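Side-chain contacts in protein FimX (Pseudomonas aeruginosa PAO1, PDB 3HV8), which is an EAL-domain protein with a TIM-barrel-like fold that binds C2E: residues I192-S197 with E209-L214; P228-A233 with A237-A242. One frame throughout, in Å; residues are numbered along the deposited sequence. Where two conformers were deposited one is given.

How the contacts relate
Followed from the N terminus, the chain closes contact 1 before it opens contact 2, so the two stand in series, neither nested nor crossed. Contact 1 closes the loop between strand 191-194 and helix 205-220. The chain then runs through strand 224-227, parallel to 191-194, into contact 2, where the loop 228-233 folds against the helix 233-242 that follows it. The two centres lie about 11 Å apart, and the contacts touch: Leu211 packs on Leu239, Lys212 on Ala242, and Lys193 on Pro228. Two neighbouring helices are thus joined to each other and to adjacent parallel strands, with C2E bound beside the loop of contact 2.

Contact 1. Residues I192-S197 with E209-L214; sequences IKIDGS and EILKGL
Leu211 and Leu214, one turn apart on helix 205-220, receive the side chain of Ile194 from the end of strand 191-194. Leu211 comes first and offers a single methyl: its CD1 meets Ile194 CD1 at 3.4 Å, the two side chains set nearly perpendicular. That spacing is tighter than usual for methyls, but both residues were modelled in two conformers, so the tightness is doubtful. The other methyl branch of Leu211 faces Leu239 of helix 233-242. Three residues on, Leu214 works along the flank of the isoleucine. Its CD2 lies 3.8 Å from Ile194 CG2 and 4.1 Å from Ile194 CD1, the side chains running antiparallel. Ile194 can serve both leucines because its CG1 is flanked by both backbone neighbours of CA, N and C (chi1 72°), which sends the CG1-CD1 arm to Leu211 and keeps CG2 beside Leu214. Leu218, a turn further along the helix, also touches Ile194, and Phe174 of strand 168-174 touches Leu214. Just past the strand, Asp195 OD2 accepts from the backbone N of Ser197 at 3.0 Å, from above the carboxylate plane, an Asx turn, and from Ser197 OG at 2.7 Å through its anti lone pair. With only branched aliphatic groups meeting, the strand-helix step of this beta-alpha-beta unit rests here on buried apolar packing rather than on polar pairing.

Contact 2. Residues P228-A233 with A237-A242; sequences PFVESA and ATLWQA. With C2E (9,9'-[(2R,3R,3aS,5S,7aR,9R,10R,10aS,12S,14aR)-3,5,10,12-tetrahydroxy-5,12-dioxidooctahydro-2H,7H-difuro[3,2-d:3',2'-j][1,3,7,9,2,8]tetraoxadiphosphacyclododecine-2,9-diyl]bis(2-amino-1,9-dihydro-6H-purin-6-one)), chain B.
Ala233 O accepts from the backbone N-H of Ala237 at 2.8 Å (O to N) with an N-H...O angle of 167°, an i to i+4 bond in the first turn of helix 233-242. The methyl of Ala237 lies beside the same oxygen, CB to Ala233 O at 3.4 Å. Ser232 is the N-cap of this helix, its OG accepting from the backbone N of Val235. Deeper in, Val230 and Leu239 pass flank to flank, pointing opposite ways, and Val230 CG2 presses on Leu239 CD1 at 3.4 Å, closer than carbons normally pack. Both also rest on Ile247 of strand 246-247. The residues flanking Val230 turn to the ligand instead. One face of the Phe229 ring is covered by a purine base of C2E, displaced toward the ring's rim and tilted rather than parallel, with Phe229 CE1 3.3 Å from N2 of C2E. Glu231 approaches the edge of the same base: its OE1 accepts from N1-H of C2E at 2.7 Å and 162°, and weakly from N2 at 3.2 Å. The glutamate chain runs extended beyond CG (chi2 -166°), which carries the carboxylate out to that edge. One oxygen thus meets two neighbouring N-H groups while the phenyl ring covers part of one face of the base. Arg56, Asp84 and Tyr250 are among the residues that bond C2E at other points. The arrangement is that of a loop following a barrel strand, 224-227, in an EAL domain: Val230 seats the next helix, Ser232 caps it, and Phe229 and Glu231 contact the ligand.

Contact 1. Residues I192-S197 with E209-L214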
loop_
_atom_site.group_PDB
_atom_site.type_symbol
_atom_site.label_atom_id
_atom_site.label_comp_id
_atom_site.label_asym_id
_atom_site.label_seq_id
_atom_site.Cartn_x
_atom_site.Cartn_y
_atom_site.Cartn_z
ATOM N N ILE A 192 4.134 -3.647 -8.144
ATOM C CA ILE A 192 4.218 -2.241 -8.517
ATOM C C ILE A 192 2.818 -1.742 -8.817
ATOM O O ILE A 192 2.126 -2.278 -9.714
ATOM C CB ILE A 192 5.117 -2.021 -9.754
ATOM C CG1 ILE A 192 6.562 -2.477 -9.494
ATOM C CG2 ILE A 192 5.077 -0.566 -10.179
ATOM C CD1 ILE A 192 7.315 -1.608 -8.449
ATOM N N LYS A 193 2.387 -0.732 -8.063
ATOM C CA LYS A 193 1.036 -0.217 -8.171
ATOM C C LYS A 193 1.163 1.104 -8.885
ATOM O O LYS A 193 1.789 2.043 -8.384
ATOM C CB LYS A 193 0.424 -0.052 -6.787
ATOM C CG LYS A 193 -1.037 0.371 -6.785
ATOM C CD LYS A 193 -1.569 0.346 -5.360
ATOM C CE LYS A 193 -3.064 0.469 -5.369
ATOM N NZ LYS A 193 -3.575 0.561 -3.971
ATOM N N ILE A 194 0.604 1.179 -10.087
ATOM C CA ILE A 194 0.792 2.373 -10.893
ATOM C C ILE A 194 -0.129 3.508 -10.454
ATOM O O ILE A 194 -1.178 3.284 -9.848
ATOM C CB ILE A 194 0.650 2.088 -12.411
ATOM C CG1 ILE A 194 -0.809 1.830 -12.796
ATOM C CG2 ILE A 194 1.573 0.930 -12.835
ATOM C CD1 ILE A 194 -1.021 1.815 -14.311
ATOM N N ASP A 195 0.286 4.735 -10.752
ATOM C CA ASP A 195 -0.466 5.918 -10.364
ATOM C C ASP A 195 -1.846 5.942 -11.038
ATOM O O ASP A 195 -1.975 5.570 -12.212
ATOM C CB ASP A 195 0.311 7.168 -10.753
ATOM C CG ASP A 195 -0.260 8.409 -10.120
ATOM O OD1 ASP A 195 -0.049 8.596 -8.909
ATOM O OD2 ASP A 195 -0.937 9.182 -10.830
ATOM N N GLY A 196 -2.856 6.398 -10.304
ATOM C CA GLY A 196 -4.217 6.462 -10.814
ATOM C C GLY A 196 -4.384 7.358 -12.026
ATOM O O GLY A 196 -5.347 7.214 -12.788
ATOM N N SER A 197 -3.448 8.276 -12.227
ATOM C CA SER A 197 -3.496 9.158 -13.394
ATOM C C SER A 197 -3.495 8.381 -14.711
ATOM O O SER A 197 -4.029 8.853 -15.719
ATOM C CB SER A 197 -2.336 10.156 -13.376
ATOM O OG SER A 197 -1.083 9.500 -13.472
ATOM N N GLU A 209 -2.135 3.394 -25.044
ATOM C CA GLU A 209 -0.797 2.936 -25.412
ATOM C C GLU A 209 0.199 3.144 -24.277
ATOM O O GLU A 209 1.019 2.276 -24.004
ATOM C CB GLU A 209 -0.286 3.652 -26.669
ATOM C CG GLU A 209 -1.040 3.299 -27.942
ATOM C CD GLU A 209 -0.540 4.076 -29.152
ATOM O OE1 GLU A 209 -1.022 3.805 -30.273
ATOM O OE2 GLU A 209 0.334 4.957 -28.984
ATOM N N ILE A 210 0.136 4.306 -23.635
ATOM C CA ILE A 210 1.005 4.596 -22.500
ATOM C C ILE A 210 0.791 3.576 -21.384
ATOM O O ILE A 210 1.752 3.056 -20.823
ATOM C CB ILE A 210 0.797 6.027 -21.968
ATOM C CG1 ILE A 210 1.429 7.037 -22.934
ATOM C CG2 ILE A 210 1.400 6.170 -20.565
ATOM C CD1 ILE A 210 1.206 8.485 -22.550
ATOM N N LEU A 211 -0.467 3.284 -21.078
ATOM C CA LEU A 211 -0.799 2.332 -20.020
ATOM C C LEU A 211 -0.319 0.926 -20.375
ATOM O O LEU A 211 0.283 0.227 -19.549
ATOM C CB LEU A 211 -2.307 2.325 -19.778
ATOM C CG LEU A 211 -2.881 1.304 -18.796
ATOM C CD1 LEU A 211 -2.313 1.513 -17.401
ATOM C CD2 LEU A 211 -4.399 1.419 -18.781
ATOM N N LYS A 212 -0.584 0.511 -21.611
ATOM C CA LYS A 212 -0.149 -0.798 -22.079
ATOM C C LYS A 212 1.368 -0.951 -22.031
ATOM O O LYS A 212 1.874 -1.985 -21.589
ATOM C CB LYS A 212 -0.667 -1.055 -23.499
ATOM C CG LYS A 212 -2.109 -1.515 -23.538
ATOM C CD LYS A 212 -2.503 -1.979 -24.936
ATOM C CE LYS A 212 -3.324 -0.930 -25.665
ATOM N NZ LYS A 212 -4.710 -0.856 -25.123
ATOM N N GLY A 213 2.095 0.072 -22.475
ATOM C CA GLY A 213 3.552 0.026 -22.455
ATOM C C GLY A 213 4.138 -0.054 -21.054
ATOM O O GLY A 213 5.138 -0.731 -20.808
ATOM N N LEU A 214 3.507 0.653 -20.126
ATOM C CA LEU A 214 3.958 0.670 -18.741
ATOM C C LEU A 214 3.813 -0.718 -18.128
ATOM O O LEU A 214 4.759 -1.255 -17.534
ATOM C CB LEU A 214 3.133 1.687 -17.967
ATOM C CG LEU A 214 3.498 1.931 -16.520
ATOM C CD1 LEU A 214 4.937 2.403 -16.439
ATOM C CD2 LEU A 214 2.563 2.975 -15.931
#

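Contact 2. Residues P228-A233 with A237-A242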
loop_
_atom_site.group_PDB
_atom_site.type_symbol
_atom_site.label_atom_id
_atom_site.label_comp_id
_atom_site.label_asym_id
_atom_site.label_seq_id
_atom_site.Cartn_x
_atom_site.Cartn_y
_atom_site.Cartn_z
ATOM N N PRO A 228 -4.897 0.665 -9.935
ATOM C CA PRO A 228 -5.992 1.111 -9.086
ATOM C C PRO A 228 -6.923 2.098 -9.796
ATOM O O PRO A 228 -6.776 2.360 -10.997
ATOM C CB PRO A 228 -5.241 1.833 -7.965
ATOM C CG PRO A 228 -4.122 2.508 -8.698
ATOM C CD PRO A 228 -3.716 1.541 -9.809
ATOM N N PHE A 229 -7.858 2.644 -9.026
ATOM C CA PHE A 229 -8.819 3.650 -9.509
ATOM C C PHE A 229 -9.745 3.120 -10.607
ATOM O O PHE A 229 -10.206 3.876 -11.465
ATOM C CB PHE A 229 -8.102 4.932 -9.958
ATOM C CG PHE A 229 -7.675 5.824 -8.813
ATOM C CD1 PHE A 229 -8.242 7.078 -8.644
ATOM C CD2 PHE A 229 -6.721 5.403 -7.904
ATOM C CE1 PHE A 229 -7.860 7.901 -7.593
ATOM C CE2 PHE A 229 -6.330 6.226 -6.840
ATOM C CZ PHE A 229 -6.905 7.471 -6.691
ATOM N N VAL A 230 -10.011 1.819 -10.585
ATOM C CA VAL A 230 -10.977 1.255 -11.526
ATOM C C VAL A 230 -12.380 1.669 -11.085
ATOM O O VAL A 230 -12.860 1.256 -10.033
ATOM C CB VAL A 230 -10.852 -0.277 -11.618
ATOM C CG1 VAL A 230 -11.919 -0.838 -12.582
ATOM C CG2 VAL A 230 -9.459 -0.672 -12.086
ATOM N N GLU A 231 -13.034 2.503 -11.894
ATOM C CA GLU A 231 -14.379 2.968 -11.555
ATOM C C GLU A 231 -15.408 2.659 -12.632
ATOM O O GLU A 231 -16.555 3.094 -12.515
ATOM C CB GLU A 231 -14.377 4.471 -11.282
ATOM C CG GLU A 231 -13.399 4.879 -10.165
ATOM C CD GLU A 231 -13.640 6.287 -9.660
ATOM O OE1 GLU A 231 -12.667 6.937 -9.226
ATOM O OE2 GLU A 231 -14.801 6.747 -9.704
ATOM N N SER A 232 -15.014 1.909 -13.659
ATOM C CA SER A 232 -15.899 1.636 -14.800
ATOM C C SER A 232 -15.581 0.298 -15.457
ATOM O O SER A 232 -14.447 -0.186 -15.384
ATOM C CB SER A 232 -15.804 2.744 -15.855
ATOM O OG SER A 232 -14.531 2.806 -16.473
ATOM N N ALA A 233 -16.581 -0.280 -16.117
ATOM C CA ALA A 233 -16.404 -1.525 -16.861
ATOM C C ALA A 233 -15.414 -1.385 -18.012
ATOM O O ALA A 233 -14.620 -2.299 -18.261
ATOM C CB ALA A 233 -17.753 -2.019 -17.382
ATOM N N ALA A 237 -12.160 -3.672 -18.272
ATOM C CA ALA A 237 -11.891 -4.467 -19.470
ATOM C C ALA A 237 -10.596 -4.097 -20.190
ATOM O O ALA A 237 -9.882 -4.978 -20.680
ATOM C CB ALA A 237 -13.079 -4.371 -20.427
ATOM N N THR A 238 -10.288 -2.802 -20.253
ATOM C CA THR A 238 -9.056 -2.332 -20.870
ATOM C C THR A 238 -7.839 -2.873 -20.129
ATOM O O THR A 238 -6.862 -3.306 -20.742
ATOM C CB THR A 238 -8.975 -0.791 -20.888
ATOM O OG1 THR A 238 -10.051 -0.263 -21.675
ATOM C CG2 THR A 238 -7.646 -0.322 -21.469
ATOM N N LEU A 239 -7.918 -2.844 -18.800
ATOM C CA LEU A 239 -6.815 -3.289 -17.958
ATOM C C LEU A 239 -6.624 -4.781 -18.084
ATOM O O LEU A 239 -5.506 -5.283 -18.119
ATOM C CB LEU A 239 -7.078 -2.930 -16.499
ATOM C CG LEU A 239 -6.920 -1.443 -16.231
ATOM C CD1 LEU A 239 -7.468 -1.051 -14.858
ATOM C CD2 LEU A 239 -5.457 -1.044 -16.410
ATOM N N TRP A 240 -7.734 -5.503 -18.175
ATOM C CA TRP A 240 -7.680 -6.945 -18.338
ATOM C C TRP A 240 -7.007 -7.310 -19.665
ATOM O O TRP A 240 -6.185 -8.231 -19.723
ATOM C CB TRP A 240 -9.098 -7.531 -18.242
ATOM C CG TRP A 240 -9.144 -8.975 -17.834
ATOM C CD1 TRP A 240 -9.442 -9.468 -16.598
ATOM C CD2 TRP A 240 -8.893 -10.109 -18.670
ATOM N NE1 TRP A 240 -9.393 -10.841 -16.611
ATOM C CE2 TRP A 240 -9.056 -11.261 -17.872
ATOM C CE3 TRP A 240 -8.558 -10.264 -20.017
ATOM C CZ2 TRP A 240 -8.889 -12.546 -18.375
ATOM C CZ3 TRP A 240 -8.388 -11.543 -20.514
ATOM C CH2 TRP A 240 -8.551 -12.667 -19.695
ATOM N N GLN A 241 -7.332 -6.576 -20.729
ATOM C CA GLN A 241 -6.719 -6.822 -22.028
ATOM C C GLN A 241 -5.270 -6.346 -22.090
ATOM O O GLN A 241 -4.458 -6.910 -22.825
ATOM C CB GLN A 241 -7.555 -6.178 -23.131
ATOM C CG GLN A 241 -8.962 -6.726 -23.159
ATOM C CD GLN A 241 -9.015 -8.207 -23.509
ATOM O OE1 GLN A 241 -9.861 -8.948 -23.004
ATOM N NE2 GLN A 241 -8.120 -8.642 -24.385
ATOM N N ALA A 242 -4.949 -5.319 -21.304
ATOM C CA ALA A 242 -3.582 -4.810 -21.230
ATOM C C ALA A 242 -2.671 -5.740 -20.418
ATOM O O ALA A 242 -1.446 -5.598 -20.439
ATOM C CB ALA A 242 -3.565 -3.398 -20.664
HETATM P P1 C2E B . -3.030 6.263 -1.841
HETATM O O2P C2E B . -2.045 5.441 -2.792
HETATM O O1P C2E B . -3.478 7.435 -2.620
HETATM O "O5'" C2E B . -4.386 5.507 -1.479
HETATM C "C5'" C2E B . -5.443 5.534 -2.458
HETATM C "C4'" C2E B . -6.499 6.631 -2.201
HETATM O "O4'" C2E B . -7.541 6.510 -3.199
HETATM C "C3'" C2E B . -7.158 6.266 -0.877
HETATM O "O3'" C2E B . -7.476 7.468 -0.160
HETATM C "C2'" C2E B . -8.410 5.454 -1.284
HETATM O "O2'" C2E B . -9.479 5.558 -0.361
HETATM C "C1'" C2E B . -8.774 6.134 -2.604
HETATM N N9 C2E B . -9.508 5.297 -3.541
HETATM C C8 C2E B . -9.617 3.926 -3.528
HETATM N N7 C2E B . -10.205 3.522 -4.631
HETATM C C5 C2E B . -10.517 4.616 -5.385
HETATM C C6 C2E B . -11.153 4.789 -6.635
HETATM O O6 C2E B . -11.527 3.844 -7.333
HETATM N N1 C2E B . -11.311 6.050 -7.061
HETATM C C2 C2E B . -10.885 7.118 -6.333
HETATM N N2 C2E B . -11.077 8.377 -6.838
HETATM N N3 C2E B . -10.293 6.972 -5.170
HETATM C C4 C2E B . -10.093 5.745 -4.686
HETATM P P11 C2E B . -7.115 7.497 1.408
HETATM O O21 C2E B . -7.623 8.870 1.986
HETATM O O11 C2E B . -7.626 6.293 2.094
HETATM O O5A C2E B . -5.532 7.413 1.449
HETATM C C5A C2E B . -4.765 8.469 0.855
HETATM C C4A C2E B . -3.278 8.283 1.149
HETATM O O4A C2E B . -3.069 8.319 2.568
HETATM C C3A C2E B . -2.701 6.939 0.701
HETATM O O3A C2E B . -2.255 6.954 -0.650
HETATM C C2A C2E B . -1.462 6.851 1.595
HETATM O O2A C2E B . -0.428 7.720 1.102
HETATM C C1A C2E B . -1.972 7.488 2.893
HETATM N N91 C2E B . -2.432 6.431 3.785
HETATM C C81 C2E B . -3.676 5.876 3.882
HETATM N N71 C2E B . -3.652 4.964 4.815
HETATM C C51 C2E B . -2.420 4.939 5.406
HETATM C C61 C2E B . -1.817 4.221 6.459
HETATM O O61 C2E B . -2.374 3.287 7.048
HETATM N N11 C2E B . -0.525 4.543 6.733
HETATM C C21 C2E B . 0.168 5.505 6.049
HETATM N N21 C2E B . 1.478 5.735 6.361
HETATM N N31 C2E B . -0.368 6.161 5.053
HETATM C C41 C2E B . -1.643 5.900 4.744
#